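Local coordinates for protein AlyGC mutant - R241A (Glaciecola chathamensis S18K6, PDB 5GKQ) that probably cleaves the polysaccharide alginate as a calcium-containing lyase of family PL6, here as an engineered mutant holding mannuronate units, at residues E183-G188 and E214-K219. Sequence-based numbering, arbitrary orientation.
Sequences ETLRIG and EIISNK. With BEM (beta-D-mannopyranuronic acid), chain C; BEM (beta-D-mannopyranuronic acid), chain B; BEM (beta-D-mannopyranuronic acid), chain D.
Leu-185, Arg-186 and Ile-187 pair in parallel register with Ile-216, Ser-217 and Asn-218, as neighbouring rungs of a right-handed parallel beta-helix do; the axes of strands 185-188 and 217-219 are 4° apart. Backbone hydrogen bonds pass back and forth: Ser-217 N gives to Leu-185 O (2.8 Å), and Ile-187 N to Ser-217 O (3.0 Å). Where the chain turns at Ile-215, its carbonyl O accepts two donors, Thr-184 N at 2.9 Å and Leu-185 N, both in the carbonyl plane, gripping this corner twice.

Apolar contact occupies the inward face. Leu-185 CB lies 4.2 Å from Ile-216 CG1, and both side chains continue onto strand 200-207. Asn-218 OD1 reaches the CB and CD1 of Ile-187 and is hydrogen-bonded to Asn-223 ND2.

Charged groups gather on the other face. The side chains of Glu-183 and Glu-214 lie side by side, pointing the same way, their carboxylate planes 33° apart, with the like charges of Glu-183 OE2 and Glu-214 OE1 at 4.1 Å; Glu-183 also lies near the bound calcium ion. Ser-217 OG, anti to its own N (chi1 -168°), is hydrogen-bonded to Glu-214 OE1, meeting it from above the carboxylate plane. With an alanine at Glu-214, Ser-217 OG would probably lose this acceptor and the packing of OE1 against Glu-183 CG would probably thin.

From this face Arg-186, bent at chi3, offers NH1 to O6B of the chain D mannuronate in a weak bond of 3.3 Å, whereas the extended chain of Lys-219, on the next rung, carries NZ to O2 of the chain C unit (2.6 Å) and, weakly, to O4 of the chain B unit. Two adjacent rungs thus present cationic groups to successive uronates, chemistry consistent with recognition of an anionic polysaccharide.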
ATOM      1  N   GLU A 183     -21.361  11.905  -4.514  1.00 33.57           N
ATOM      2  CA  GLU A 183     -22.751  12.314  -4.546  1.00 33.75           C
ATOM      3  C   GLU A 183     -23.666  11.093  -4.660  1.00 35.50           C
ATOM      4  O   GLU A 183     -23.274  10.025  -5.135  1.00 35.83           O
ATOM      5  CB  GLU A 183     -23.006  13.259  -5.717  1.00 32.91           C
ATOM      6  CG  GLU A 183     -22.073  14.436  -5.801  1.00 36.13           C
ATOM      7  CD  GLU A 183     -20.936  14.204  -6.769  1.00 40.67           C
ATOM      8  OE1 GLU A 183     -20.451  13.060  -6.886  1.00 38.79           O
ATOM      9  OE2 GLU A 183     -20.530  15.176  -7.426  1.00 48.65           O
ATOM     10  N   THR A 184     -24.900  11.260  -4.206  1.00 33.41           N
ATOM     11  CA  THR A 184     -25.874  10.211  -4.416  1.00 31.40           C
ATOM     12  C   THR A 184     -26.594  10.361  -5.751  1.00 33.61           C
ATOM     13  O   THR A 184     -26.670   9.395  -6.509  1.00 30.95           O
ATOM     14  CB  THR A 184     -26.868  10.185  -3.271  1.00 34.40           C
ATOM     15  OG1 THR A 184     -26.209   9.662  -2.116  1.00 38.69           O
ATOM     16  CG2 THR A 184     -28.049   9.293  -3.627  1.00 29.22           C
ATOM     17  N   LEU A 185     -27.090  11.560  -6.067  1.00 30.22           N
ATOM     18  CA  LEU A 185     -27.878  11.810  -7.267  1.00 30.47           C
ATOM     19  C   LEU A 185     -27.425  13.091  -7.952  1.00 31.96           C
ATOM     20  O   LEU A 185     -27.397  14.154  -7.328  1.00 35.19           O
ATOM     21  CB  LEU A 185     -29.372  11.914  -6.932  1.00 32.19           C
ATOM     22  CG  LEU A 185     -30.362  12.287  -8.046  1.00 31.43           C
ATOM     23  CD1 LEU A 185     -30.351  11.237  -9.127  1.00 26.03           C
ATOM     24  CD2 LEU A 185     -31.745  12.403  -7.473  1.00 25.49           C
ATOM     25  N   ARG A 186     -27.121  13.001  -9.243  1.00 34.96           N
ATOM     26  CA  ARG A 186     -26.715  14.141 -10.055  1.00 32.85           C
ATOM     27  C   ARG A 186     -27.607  14.237 -11.285  1.00 35.90           C
ATOM     28  O   ARG A 186     -27.766  13.256 -12.009  1.00 39.39           O
ATOM     29  CB  ARG A 186     -25.255  14.000 -10.484  1.00 38.79           C
ATOM     30  CG  ARG A 186     -24.619  15.263 -11.029  1.00 39.62           C
ATOM     31  CD  ARG A 186     -23.257  14.949 -11.621  1.00 45.67           C
ATOM     32  NE  ARG A 186     -23.368  14.269 -12.908  1.00 45.70           N
ATOM     33  CZ  ARG A 186     -22.487  13.389 -13.372  1.00 46.39           C
ATOM     34  NH1 ARG A 186     -21.428  13.058 -12.661  1.00 46.42           N
ATOM     35  NH2 ARG A 186     -22.683  12.824 -14.551  1.00 52.44           N
ATOM     36  N   ILE A 187     -28.162  15.414 -11.536  1.00 32.92           N
ATOM     37  CA  ILE A 187     -29.097  15.626 -12.634  1.00 35.35           C
ATOM     38  C   ILE A 187     -28.480  16.648 -13.584  1.00 39.36           C
ATOM     39  O   ILE A 187     -28.767  17.844 -13.519  1.00 41.37           O
ATOM     40  CB  ILE A 187     -30.464  16.087 -12.137  1.00 36.40           C
ATOM     41  CG1 ILE A 187     -30.948  15.165 -11.039  1.00 32.92           C
ATOM     42  CG2 ILE A 187     -31.472  16.089 -13.284  1.00 36.66           C
ATOM     43  CD1 ILE A 187     -32.098  15.740 -10.297  1.00 37.26           C
ATOM     44  N   GLY A 188     -27.653  16.177 -14.507  1.00 41.77           N
ATOM     45  CA  GLY A 188     -26.985  17.009 -15.487  1.00 38.06           C
ATOM     46  C   GLY A 188     -25.512  17.187 -15.153  1.00 40.34           C
ATOM     47  O   GLY A 188     -24.981  16.588 -14.221  1.00 44.84           O
ATOM     48  N   GLU A 214     -22.396  17.202  -1.241  1.00 37.22           N
ATOM     49  CA  GLU A 214     -23.598  17.237  -2.066  1.00 32.81           C
ATOM     50  C   GLU A 214     -24.253  15.859  -2.054  1.00 36.23           C
ATOM     51  O   GLU A 214     -23.715  14.904  -2.621  1.00 37.53           O
ATOM     52  CB  GLU A 214     -23.265  17.658  -3.492  1.00 37.12           C
ATOM     53  CG  GLU A 214     -22.878  19.090  -3.656  1.00 39.30           C
ATOM     54  CD  GLU A 214     -22.620  19.433  -5.102  1.00 50.83           C
ATOM     55  OE1 GLU A 214     -22.136  18.559  -5.844  1.00 51.54           O
ATOM     56  OE2 GLU A 214     -22.912  20.578  -5.505  1.00 58.27           O
ATOM     57  N   ILE A 215     -25.413  15.745  -1.409  1.00 34.49           N
ATOM     58  CA  ILE A 215     -26.214  14.535  -1.584  1.00 31.92           C
ATOM     59  C   ILE A 215     -26.794  14.506  -2.992  1.00 32.21           C
ATOM     60  O   ILE A 215     -26.532  13.590  -3.777  1.00 36.10           O
ATOM     61  CB  ILE A 215     -27.324  14.449  -0.521  1.00 31.15           C
ATOM     62  CG1 ILE A 215     -26.773  14.692   0.886  1.00 31.32           C
ATOM     63  CG2 ILE A 215     -27.951  13.092  -0.545  1.00 28.22           C
ATOM     64  CD1 ILE A 215     -27.856  14.947   1.908  1.00 28.94           C
ATOM     65  N   ILE A 216     -27.583  15.519  -3.329  1.00 34.45           N
ATOM     66  CA  ILE A 216     -28.102  15.738  -4.670  1.00 31.02           C
ATOM     67  C   ILE A 216     -27.352  16.911  -5.274  1.00 30.50           C
ATOM     68  O   ILE A 216     -27.185  17.943  -4.621  1.00 36.30           O
ATOM     69  CB  ILE A 216     -29.616  16.007  -4.647  1.00 29.91           C
ATOM     70  CG1 ILE A 216     -30.354  14.808  -4.073  1.00 31.37           C
ATOM     71  CG2 ILE A 216     -30.126  16.332  -6.034  1.00 28.97           C
ATOM     72  CD1 ILE A 216     -31.826  15.015  -3.973  1.00 30.01           C
ATOM     73  N   SER A 217     -26.893  16.751  -6.508  1.00 32.91           N
ATOM     74  CA  SER A 217     -26.297  17.839  -7.273  1.00 35.71           C
ATOM     75  C   SER A 217     -27.178  18.075  -8.491  1.00 36.19           C
ATOM     76  O   SER A 217     -27.178  17.269  -9.423  1.00 37.72           O
ATOM     77  CB  SER A 217     -24.862  17.506  -7.680  1.00 39.46           C
ATOM     78  OG  SER A 217     -24.183  18.649  -8.172  1.00 37.55           O
ATOM     79  N   ASN A 218     -27.939  19.161  -8.482  1.00 33.79           N
ATOM     80  CA  ASN A 218     -28.754  19.516  -9.628  1.00 35.28           C
ATOM     81  C   ASN A 218     -27.963  20.414 -10.560  1.00 39.59           C
ATOM     82  O   ASN A 218     -27.471  21.464 -10.150  1.00 40.28           O
ATOM     83  CB  ASN A 218     -30.028  20.233  -9.210  1.00 36.89           C
ATOM     84  CG  ASN A 218     -30.947  20.480 -10.382  1.00 38.39           C
ATOM     85  OD1 ASN A 218     -31.628  19.568 -10.839  1.00 37.91           O
ATOM     86  ND2 ASN A 218     -30.967  21.710 -10.880  1.00 37.88           N
ATOM     87  N   LYS A 219     -27.867  20.016 -11.820  1.00 43.10           N
ATOM     88  CA  LYS A 219     -27.088  20.760 -12.799  1.00 42.41           C
ATOM     89  C   LYS A 219     -27.839  20.815 -14.127  1.00 41.71           C
ATOM     90  O   LYS A 219     -27.289  20.550 -15.193  1.00 44.47           O
ATOM     91  CB  LYS A 219     -25.700  20.142 -12.950  1.00 39.63           C
ATOM     92  CG  LYS A 219     -24.863  20.240 -11.701  1.00 41.30           C
ATOM     93  CD  LYS A 219     -23.566  19.478 -11.826  1.00 49.22           C
ATOM     94  CE  LYS A 219     -22.589  19.868 -10.745  1.00 53.61           C
ATOM     95  NZ  LYS A 219     -21.507  18.872 -10.665  1.00 62.82           N
TER
HETATM   96  C1  BEM C   3     -17.633  19.995 -10.834  1.00 83.77           C
HETATM   97  C2  BEM C   3     -18.422  21.059 -11.541  1.00 83.23           C
HETATM   98  O2  BEM C   3     -19.678  20.430 -11.708  1.00 79.96           O
HETATM   99  C3  BEM C   3     -18.633  22.401 -10.851  1.00 84.87           C
HETATM  100  O3  BEM C   3     -19.976  22.839 -11.107  1.00 80.96           O
HETATM  101  C4  BEM C   3     -18.381  22.436  -9.351  1.00 88.30           C
HETATM  102  O4  BEM C   3     -17.335  23.373  -9.105  1.00 91.25           O
HETATM  103  C5  BEM C   3     -18.008  21.106  -8.718  1.00 87.10           C
HETATM  104  O5  BEM C   3     -17.138  20.371  -9.566  1.00 86.88           O
HETATM  105  C6  BEM C   3     -19.220  20.306  -8.359  1.00 81.52           C
HETATM  106  O6B BEM C   3     -19.010  19.122  -8.066  1.00 78.64           O
HETATM  107  O6A BEM C   3     -20.235  20.910  -7.965  1.00 74.47           O
HETATM  108  C1  BEM B   2     -17.431  15.615 -13.458  1.00 79.58           C
HETATM  109  C2  BEM B   2     -16.429  16.057 -12.422  1.00 80.87           C
HETATM  110  O2  BEM B   2     -15.422  16.888 -12.984  1.00 83.25           O
HETATM  111  C3  BEM B   2     -17.159  16.822 -11.353  1.00 80.04           C
HETATM  112  O3  BEM B   2     -16.215  17.300 -10.419  1.00 83.06           O
HETATM  113  C4  BEM B   2     -17.881  17.987 -11.955  1.00 78.62           C
HETATM  114  O4  BEM B   2     -18.392  18.777 -10.886  1.00 84.75           O
HETATM  115  C5  BEM B   2     -18.911  17.384 -12.896  1.00 68.12           C
HETATM  116  O5  BEM B   2     -18.195  16.714 -13.918  1.00 73.27           O
HETATM  117  C6  BEM B   2     -19.696  18.454 -13.547  1.00 64.42           C
HETATM  118  O6B BEM B   2     -19.213  18.959 -14.553  1.00 64.70           O
HETATM  119  O6A BEM B   2     -20.397  19.132 -12.806  1.00 59.98           O
HETATM  120  C1  BEM D   1     -17.545  13.360 -18.112  1.00 80.23           C
HETATM  121  C2  BEM D   1     -17.550  14.875 -18.067  1.00 77.95           C
HETATM  122  O2  BEM D   1     -18.869  15.355 -18.271  1.00 77.37           O
HETATM  123  C3  BEM D   1     -16.987  15.357 -16.737  1.00 79.51           C
HETATM  124  O3  BEM D   1     -17.247  16.728 -16.483  1.00 82.77           O
HETATM  125  C4  BEM D   1     -17.587  14.642 -15.565  1.00 85.34           C
HETATM  126  O4  BEM D   1     -16.719  14.960 -14.491  1.00 85.66           O
HETATM  127  C5  BEM D   1     -17.529  13.152 -15.797  1.00 82.38           C
HETATM  128  O5  BEM D   1     -18.250  12.855 -16.985  1.00 80.63           O
HETATM  129  C6  BEM D   1     -17.988  12.501 -14.526  1.00 75.85           C
HETATM  130  O6B BEM D   1     -18.984  11.746 -14.480  1.00 71.02           O
HETATM  131  O6A BEM D   1     -17.398  12.886 -13.501  1.00 71.02           O
HETATM  132  O1  BEM D   1     -18.127  12.944 -19.346  1.00 78.94           O